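Local coordinates for protein diaminopimelate decarboxylase (PDB 2QGH) that catalyses the pyridoxal-phosphate-dependent decarboxylation of diaminopimelate to lysine, the final step of bacterial lysine synthesis, at residues Q119-N124 with T141-L146; I148-S153 with A195-V200; P347-S352 with Q385-P390. One frame throughout, in Å; residues are numbered along the deposited sequence.

In the fold
Contacts 1 and 2 are neighbours in the alpha/beta barrel, and contact 3 lies apart from them in the region that follows it. Contact 1 joins helices 114-122 and 133-146 on the outside of the barrel. Contact 2 pairs strands 150-155 and 197-203, the fifth and sixth of the barrel's eight. The centres of contacts 1 and 2 are about 10 Å apart, and Leu121 and Ala143 of contact 1 pack on Ala150 of contact 2. Contact 3, last along the chain, lies about 42 and 46 Å (centre to centre) from the other two, joining two loops at the dimer interface beside bound lysine. One chain thus supplies both barrel framework and loops that help complete an active site shared with its partner.

Contact 1 (Q119-N124 with T141-L146); sequences QALKLN and TIAQSL
The carbonyl oxygen of Ile142 accepts two donors from the next turn of helix 133-146: the Ser145 hydroxyl, OG to Ile142 O 2.8 Å, and the backbone N of Leu146. Both come from the same face of the carbonyl plane, with the hydroxyl tilted 26° from that plane. Ile142 sends its CG2 branch across to helix 114-122, where it meets Leu121 CD1 at 4.0 Å. Leu121 CD1 makes most of the approaches, for it also rests on Ala143 CA, 3.8 Å away, with Ala143 CB beside it. Leu121 holds CG anti to its carbonyl carbon (chi1 -64°), which sends the branched end toward helix 133-146. One turn on, Leu146 CD1 reaches back against Leu121 CB and touches the aliphatic CG of Lys122 at 4.0 Å; the Leu146 and Lys122 side chains cross at about a right angle. Beyond Lys122 the helix closes in a Schellman motif, with Asn124 at positive phi. The serine bond stays within its own helix, so between these two segments the fit is apolar and modest, and Leu121 and Ala143 also share the underlying Ala150.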
# COMPACT_ATOMS: atom_id res chain seq x y z
N GLN A 119 1.85 -6.84 -26.70
CA GLN A 119 2.56 -5.56 -26.75
C GLN A 119 4.05 -5.74 -26.61
O GLN A 119 4.83 -5.05 -27.26
CB GLN A 119 2.05 -4.63 -25.65
CG GLN A 119 0.65 -4.10 -25.89
CD GLN A 119 0.55 -3.37 -27.22
OE1 GLN A 119 1.17 -2.32 -27.42
NE2 GLN A 119 -0.23 -3.93 -28.15
N ALA A 120 4.45 -6.67 -25.76
CA ALA A 120 5.86 -6.92 -25.53
C ALA A 120 6.53 -7.50 -26.77
O ALA A 120 7.63 -7.09 -27.14
CB ALA A 120 6.04 -7.85 -24.35
N LEU A 121 5.86 -8.45 -27.40
CA LEU A 121 6.38 -9.10 -28.60
C LEU A 121 6.57 -8.11 -29.73
O LEU A 121 7.49 -8.24 -30.53
CB LEU A 121 5.44 -10.21 -29.06
CG LEU A 121 5.24 -11.40 -28.12
CD1 LEU A 121 4.24 -12.36 -28.77
CD2 LEU A 121 6.56 -12.10 -27.85
N LYS A 122 5.68 -7.13 -29.80
CA LYS A 122 5.74 -6.11 -30.83
C LYS A 122 6.81 -5.05 -30.56
O LYS A 122 7.16 -4.29 -31.46
CB LYS A 122 4.38 -5.41 -30.94
CG LYS A 122 3.31 -6.21 -31.63
CD LYS A 122 1.92 -5.80 -31.15
CE LYS A 122 1.88 -4.34 -30.69
NZ LYS A 122 2.28 -3.39 -31.76
N LEU A 123 7.30 -5.01 -29.33
CA LEU A 123 8.31 -4.04 -28.93
C LEU A 123 9.73 -4.59 -29.01
O LEU A 123 10.70 -3.90 -28.69
CB LEU A 123 7.99 -3.54 -27.52
CG LEU A 123 6.67 -2.77 -27.46
CD1 LEU A 123 6.30 -2.50 -26.01
CD2 LEU A 123 6.80 -1.48 -28.25
N ASN A 124 9.83 -5.84 -29.42
CA ASN A 124 11.13 -6.49 -29.59
C ASN A 124 12.05 -6.48 -28.38
O ASN A 124 13.23 -6.17 -28.50
CB ASN A 124 11.85 -5.87 -30.78
CG ASN A 124 10.99 -5.84 -32.03
OD1 ASN A 124 10.49 -6.87 -32.48
ND2 ASN A 124 10.80 -4.65 -32.60
N THR A 141 0.46 -18.80 -29.06
CA THR A 141 -0.71 -18.46 -29.85
C THR A 141 -0.65 -17.01 -30.34
O THR A 141 -1.01 -16.72 -31.48
CB THR A 141 -2.00 -18.65 -29.03
OG1 THR A 141 -2.14 -20.02 -28.66
CG2 THR A 141 -3.22 -18.22 -29.84
N ILE A 142 -0.19 -16.11 -29.47
CA ILE A 142 -0.11 -14.71 -29.84
C ILE A 142 1.03 -14.46 -30.81
O ILE A 142 0.90 -13.70 -31.76
CB ILE A 142 0.04 -13.81 -28.58
CG1 ILE A 142 -1.21 -13.94 -27.70
CG2 ILE A 142 0.24 -12.35 -28.99
CD1 ILE A 142 -1.16 -13.10 -26.43
N ALA A 143 2.16 -15.12 -30.57
CA ALA A 143 3.32 -14.96 -31.45
C ALA A 143 2.95 -15.45 -32.84
O ALA A 143 3.30 -14.84 -33.86
CB ALA A 143 4.50 -15.74 -30.90
N GLN A 144 2.24 -16.57 -32.88
CA GLN A 144 1.83 -17.16 -34.13
C GLN A 144 0.96 -16.21 -34.95
O GLN A 144 1.14 -16.10 -36.16
CB GLN A 144 1.07 -18.45 -33.87
CG GLN A 144 0.72 -19.20 -35.13
CD GLN A 144 0.14 -20.57 -34.84
OE1 GLN A 144 -0.00 -21.38 -35.74
NE2 GLN A 144 -0.20 -20.82 -33.58
N SER A 145 0.04 -15.53 -34.29
CA SER A 145 -0.85 -14.62 -35.01
C SER A 145 -0.09 -13.41 -35.52
O SER A 145 -0.49 -12.80 -36.51
CB SER A 145 -1.99 -14.16 -34.12
OG SER A 145 -1.52 -13.31 -33.10
N LEU A 146 0.99 -13.06 -34.84
CA LEU A 146 1.79 -11.91 -35.26
C LEU A 146 2.88 -12.35 -36.23
O LEU A 146 3.60 -11.53 -36.80
CB LEU A 146 2.43 -11.23 -34.03
CG LEU A 146 1.50 -10.58 -33.01
CD1 LEU A 146 2.32 -10.12 -31.80
CD2 LEU A 146 0.78 -9.39 -33.63

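Contact 2 (I148-S153 with A195-V200); sequences IKARIS and AFLEPV
Lys149 lies just ahead of a parallel strand pair, strands 150-155 and 197-203 of the eight-stranded alpha/beta barrel, and hydrogen-bonds to the second strand with its ammonium: NZ to Leu197 O, 2.9 Å. Its chain starts with CG anti to the backbone N (chi1 -156°) and passes alongside Ala195 O, so that NZ arrives above the Leu197 carbonyl plane. The backbone ladder alternates. Phe196 O takes Ala150 N at 3.0 Å and Ala150 O takes Glu198 N at 2.8 Å. Glu198 O then receives Ile152 N at 3.0 Å, before Ile152 O meets Val200 N almost head-on at 2.9 Å. Ala150 and Ile152 therefore spend both N-H and C=O on this neighbour, whereas Arg151 and Ser153 bond to strand 127-130 on the other side. Pro199, which has no N-H, falls between the two bonded residues Glu198 and Val200. Its ring shares a face with Ala150, Ile152 and Leu197, the face packed by helices 133-146 and 181-193; Ile152 CD1 touches Pro199 CB at 4.1 Å. The opposite face carries Arg151 and Glu198 side by side. They form no salt bridge: Arg151 NE bonds to Leu126 O, and Glu198 OE1 lies instead against the aliphatic Arg151 CG, 3.3 Å away.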
# COMPACT_ATOMS: atom_id res chain seq x y z
N ILE A 148 5.69 -14.08 -35.62
CA ILE A 148 7.06 -13.97 -35.13
C ILE A 148 7.45 -15.16 -34.25
O ILE A 148 6.60 -15.90 -33.77
CB ILE A 148 7.28 -12.69 -34.31
CG1 ILE A 148 6.65 -12.84 -32.92
CG2 ILE A 148 6.68 -11.50 -35.02
CD1 ILE A 148 6.86 -11.64 -32.03
N LYS A 149 8.75 -15.32 -34.04
CA LYS A 149 9.28 -16.39 -33.20
C LYS A 149 9.69 -15.69 -31.90
O LYS A 149 10.71 -15.00 -31.84
CB LYS A 149 10.50 -17.03 -33.87
CG LYS A 149 10.83 -18.47 -33.46
CD LYS A 149 11.95 -19.01 -34.34
CE LYS A 149 12.06 -20.53 -34.29
NZ LYS A 149 12.54 -21.02 -32.97
N ALA A 150 8.88 -15.86 -30.86
CA ALA A 150 9.13 -15.22 -29.58
C ALA A 150 10.28 -15.80 -28.76
O ALA A 150 10.31 -16.99 -28.45
CB ALA A 150 7.85 -15.24 -28.74
N ARG A 151 11.24 -14.94 -28.42
CA ARG A 151 12.38 -15.35 -27.60
C ARG A 151 11.85 -15.48 -26.18
O ARG A 151 11.27 -14.54 -25.65
CB ARG A 151 13.50 -14.30 -27.62
CG ARG A 151 14.27 -14.21 -28.93
CD ARG A 151 15.54 -13.36 -28.79
NE ARG A 151 15.24 -11.94 -28.63
CZ ARG A 151 14.91 -11.12 -29.63
NH1 ARG A 151 14.82 -11.59 -30.87
NH2 ARG A 151 14.64 -9.85 -29.39
N ILE A 152 12.03 -16.64 -25.56
CA ILE A 152 11.55 -16.80 -24.20
C ILE A 152 12.62 -17.40 -23.29
O ILE A 152 13.59 -18.00 -23.75
CB ILE A 152 10.29 -17.71 -24.12
CG1 ILE A 152 10.61 -19.12 -24.60
CG2 ILE A 152 9.16 -17.11 -24.94
CD1 ILE A 152 10.80 -20.10 -23.48
N SER A 153 12.44 -17.18 -22.00
CA SER A 153 13.33 -17.71 -20.98
C SER A 153 12.36 -18.44 -20.05
O SER A 153 11.18 -18.13 -20.04
CB SER A 153 14.02 -16.57 -20.22
OG SER A 153 14.75 -17.05 -19.11
N ALA A 195 7.33 -23.46 -33.67
CA ALA A 195 7.94 -22.60 -34.67
C ALA A 195 7.77 -21.15 -34.25
O ALA A 195 8.29 -20.23 -34.90
CB ALA A 195 7.27 -22.84 -36.02
N PHE A 196 7.04 -20.94 -33.16
CA PHE A 196 6.79 -19.58 -32.69
C PHE A 196 7.40 -19.26 -31.34
O PHE A 196 7.11 -18.23 -30.74
CB PHE A 196 5.28 -19.33 -32.69
CG PHE A 196 4.63 -19.70 -33.98
CD1 PHE A 196 4.13 -20.99 -34.17
CD2 PHE A 196 4.57 -18.79 -35.03
CE1 PHE A 196 3.59 -21.37 -35.40
CE2 PHE A 196 4.03 -19.16 -36.27
CZ PHE A 196 3.54 -20.45 -36.45
N LEU A 197 8.26 -20.15 -30.86
CA LEU A 197 8.93 -19.95 -29.60
C LEU A 197 10.40 -20.25 -29.82
O LEU A 197 10.75 -21.08 -30.64
CB LEU A 197 8.37 -20.88 -28.52
CG LEU A 197 6.90 -20.69 -28.16
CD1 LEU A 197 6.48 -21.75 -27.16
CD2 LEU A 197 6.68 -19.29 -27.60
N GLU A 198 11.26 -19.56 -29.09
CA GLU A 198 12.70 -19.75 -29.19
C GLU A 198 13.29 -19.64 -27.80
O GLU A 198 13.60 -18.54 -27.33
CB GLU A 198 13.30 -18.70 -30.13
CG GLU A 198 14.82 -18.72 -30.23
CD GLU A 198 15.35 -17.70 -31.23
OE1 GLU A 198 14.91 -16.53 -31.19
OE2 GLU A 198 16.23 -18.06 -32.05
N PRO A 199 13.45 -20.78 -27.10
CA PRO A 199 14.02 -20.76 -25.75
C PRO A 199 15.48 -20.36 -25.82
O PRO A 199 16.30 -21.04 -26.43
CB PRO A 199 13.83 -22.21 -25.28
CG PRO A 199 13.98 -22.98 -26.55
CD PRO A 199 13.18 -22.16 -27.55
N VAL A 200 15.82 -19.24 -25.18
CA VAL A 200 17.20 -18.76 -25.22
C VAL A 200 17.79 -18.50 -23.84
O VAL A 200 18.96 -18.13 -23.72
CB VAL A 200 17.29 -17.46 -26.06
CG1 VAL A 200 16.77 -17.71 -27.46
CG2 VAL A 200 16.50 -16.33 -25.40

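Contact 3 (P347-S352 with Q385-P390); sequences PVCESS and QYNSRP. With LYS (lysine), chain C.
The active site at the dimer interface, where bound lysine sits, is where loops 347-352 and 385-390 meet. Glu350 OE2 is gripped twice: the Tyr386 hydroxyl donates to it, OH to OE2 2.6 Å, and the lysine alpha-amine donates as well, N to OE2 2.5 Å. The hydroxyl arrives nearly along the carboxylate C-O axis, while the carboxylate and phenol ring planes stand 60° apart, with OE2 at the ring's edge. A first torsion of -175° swings the Tyr386 ring away from its own backbone N and over to the other loop, with its hydroxyl beside the carboxylate. The other oxygen, Glu350 OE1, is bonded to Tyr322 OH of the second subunit, so the carboxylate is fixed from both chains. Tyr386, itself beside the ligand amine, helps to orient the carboxylate that accepts from that amine. The aliphatic part of Glu350 also follows the ligand, its CG packing on CG of the bound lysine at 3.4 Å. Next to it, Cys349 approaches the Tyr386 ring obliquely, SG 5.4 Å from the centroid, and touches the pyridoxal phosphate and Lys66 of the second subunit. The Asn387 side chain reaches across from its own loop, its CG 3.9 Å from Val348 CB, and crosses the valine at about a right angle. Farther from the ligand, Arg389 is held by a salt bridge from NH1 to Asp315, and its CD rests on Val348 CG1 at 4.1 Å.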
# COMPACT_ATOMS: atom_id res chain seq x y z
N PRO A 347 0.97 10.58 10.32
CA PRO A 347 -0.37 11.09 10.59
C PRO A 347 -1.54 10.15 10.32
O PRO A 347 -2.67 10.49 10.66
CB PRO A 347 -0.46 12.33 9.70
CG PRO A 347 0.96 12.64 9.32
CD PRO A 347 1.56 11.27 9.17
N VAL A 348 -1.31 8.98 9.73
CA VAL A 348 -2.45 8.14 9.41
C VAL A 348 -3.07 7.41 10.60
O VAL A 348 -2.38 6.95 11.51
CB VAL A 348 -2.14 7.18 8.21
CG1 VAL A 348 -1.05 7.81 7.33
CG2 VAL A 348 -1.78 5.81 8.68
N CYS A 349 -4.40 7.37 10.57
CA CYS A 349 -5.25 6.78 11.60
C CYS A 349 -5.02 5.35 12.08
O CYS A 349 -5.79 4.86 12.91
CB CYS A 349 -6.70 6.92 11.14
SG CYS A 349 -6.97 6.34 9.44
N GLU A 350 -3.98 4.68 11.60
CA GLU A 350 -3.70 3.29 11.99
C GLU A 350 -2.49 3.09 12.87
O GLU A 350 -1.51 3.83 12.77
CB GLU A 350 -3.50 2.45 10.75
CG GLU A 350 -4.70 1.73 10.30
CD GLU A 350 -4.49 1.13 8.95
OE1 GLU A 350 -3.59 0.28 8.81
OE2 GLU A 350 -5.22 1.54 8.02
N SER A 351 -2.53 2.05 13.70
CA SER A 351 -1.42 1.73 14.59
C SER A 351 -0.20 1.26 13.80
O SER A 351 0.93 1.44 14.24
CB SER A 351 -1.82 0.65 15.59
OG SER A 351 -2.68 1.17 16.59
N SER A 352 -0.43 0.66 12.64
CA SER A 352 0.68 0.20 11.81
C SER A 352 1.46 1.39 11.30
O SER A 352 2.57 1.25 10.79
CB SER A 352 0.15 -0.62 10.64
OG SER A 352 -0.96 0.02 10.03
N GLN A 385 -2.43 6.73 -1.72
CA GLN A 385 -3.05 8.00 -1.34
C GLN A 385 -3.99 7.81 -0.15
O GLN A 385 -4.87 8.63 0.12
CB GLN A 385 -3.84 8.56 -2.52
CG GLN A 385 -3.03 8.66 -3.80
CD GLN A 385 -3.86 9.13 -4.96
OE1 GLN A 385 -4.88 8.54 -5.29
NE2 GLN A 385 -3.42 10.21 -5.60
N TYR A 386 -3.79 6.71 0.56
CA TYR A 386 -4.59 6.39 1.73
C TYR A 386 -4.76 7.61 2.66
O TYR A 386 -3.81 8.37 2.88
CB TYR A 386 -3.94 5.21 2.47
CG TYR A 386 -4.72 4.68 3.65
CD1 TYR A 386 -6.10 4.48 3.57
CD2 TYR A 386 -4.06 4.34 4.85
CE1 TYR A 386 -6.81 3.97 4.65
CE2 TYR A 386 -4.76 3.82 5.93
CZ TYR A 386 -6.14 3.64 5.83
OH TYR A 386 -6.85 3.15 6.90
N ASN A 387 -5.97 7.78 3.20
CA ASN A 387 -6.30 8.91 4.07
C ASN A 387 -6.37 10.17 3.19
O ASN A 387 -6.33 11.29 3.69
CB ASN A 387 -5.24 9.10 5.18
CG ASN A 387 -5.39 8.10 6.33
OD1 ASN A 387 -5.89 6.98 6.16
ND2 ASN A 387 -4.92 8.51 7.52
N SER A 388 -6.48 9.97 1.88
CA SER A 388 -6.53 11.09 0.95
C SER A 388 -5.33 12.02 1.13
O SER A 388 -5.49 13.21 1.39
CB SER A 388 -7.82 11.89 1.12
OG SER A 388 -8.93 11.20 0.59
N ARG A 389 -4.14 11.45 1.01
CA ARG A 389 -2.89 12.19 1.13
C ARG A 389 -2.23 12.10 -0.25
O ARG A 389 -1.96 11.00 -0.74
CB ARG A 389 -1.98 11.57 2.21
CG ARG A 389 -2.57 11.54 3.63
CD ARG A 389 -1.64 10.88 4.67
NE ARG A 389 -0.58 11.79 5.12
CZ ARG A 389 0.66 11.78 4.65
NH1 ARG A 389 1.01 10.91 3.72
NH2 ARG A 389 1.55 12.65 5.10
N PRO A 390 -1.99 13.24 -0.91
CA PRO A 390 -1.37 13.20 -2.24
C PRO A 390 0.04 12.59 -2.24
O PRO A 390 0.77 12.68 -1.25
CB PRO A 390 -1.35 14.68 -2.64
CG PRO A 390 -2.50 15.27 -1.87
CD PRO A 390 -2.34 14.61 -0.52
N LYS C . -6.97 -0.12 7.23
CA LYS C . -7.47 -1.07 8.27
C LYS C . -8.08 -2.31 7.61
O LYS C . -7.87 -2.47 6.39
CB LYS C . -8.50 -0.38 9.17
CG LYS C . -7.91 0.76 10.00
CD LYS C . -8.97 1.66 10.60
CE LYS C . -8.31 2.76 11.43
NZ LYS C . -9.25 3.82 11.93
OXT LYS C . -8.75 -3.10 8.31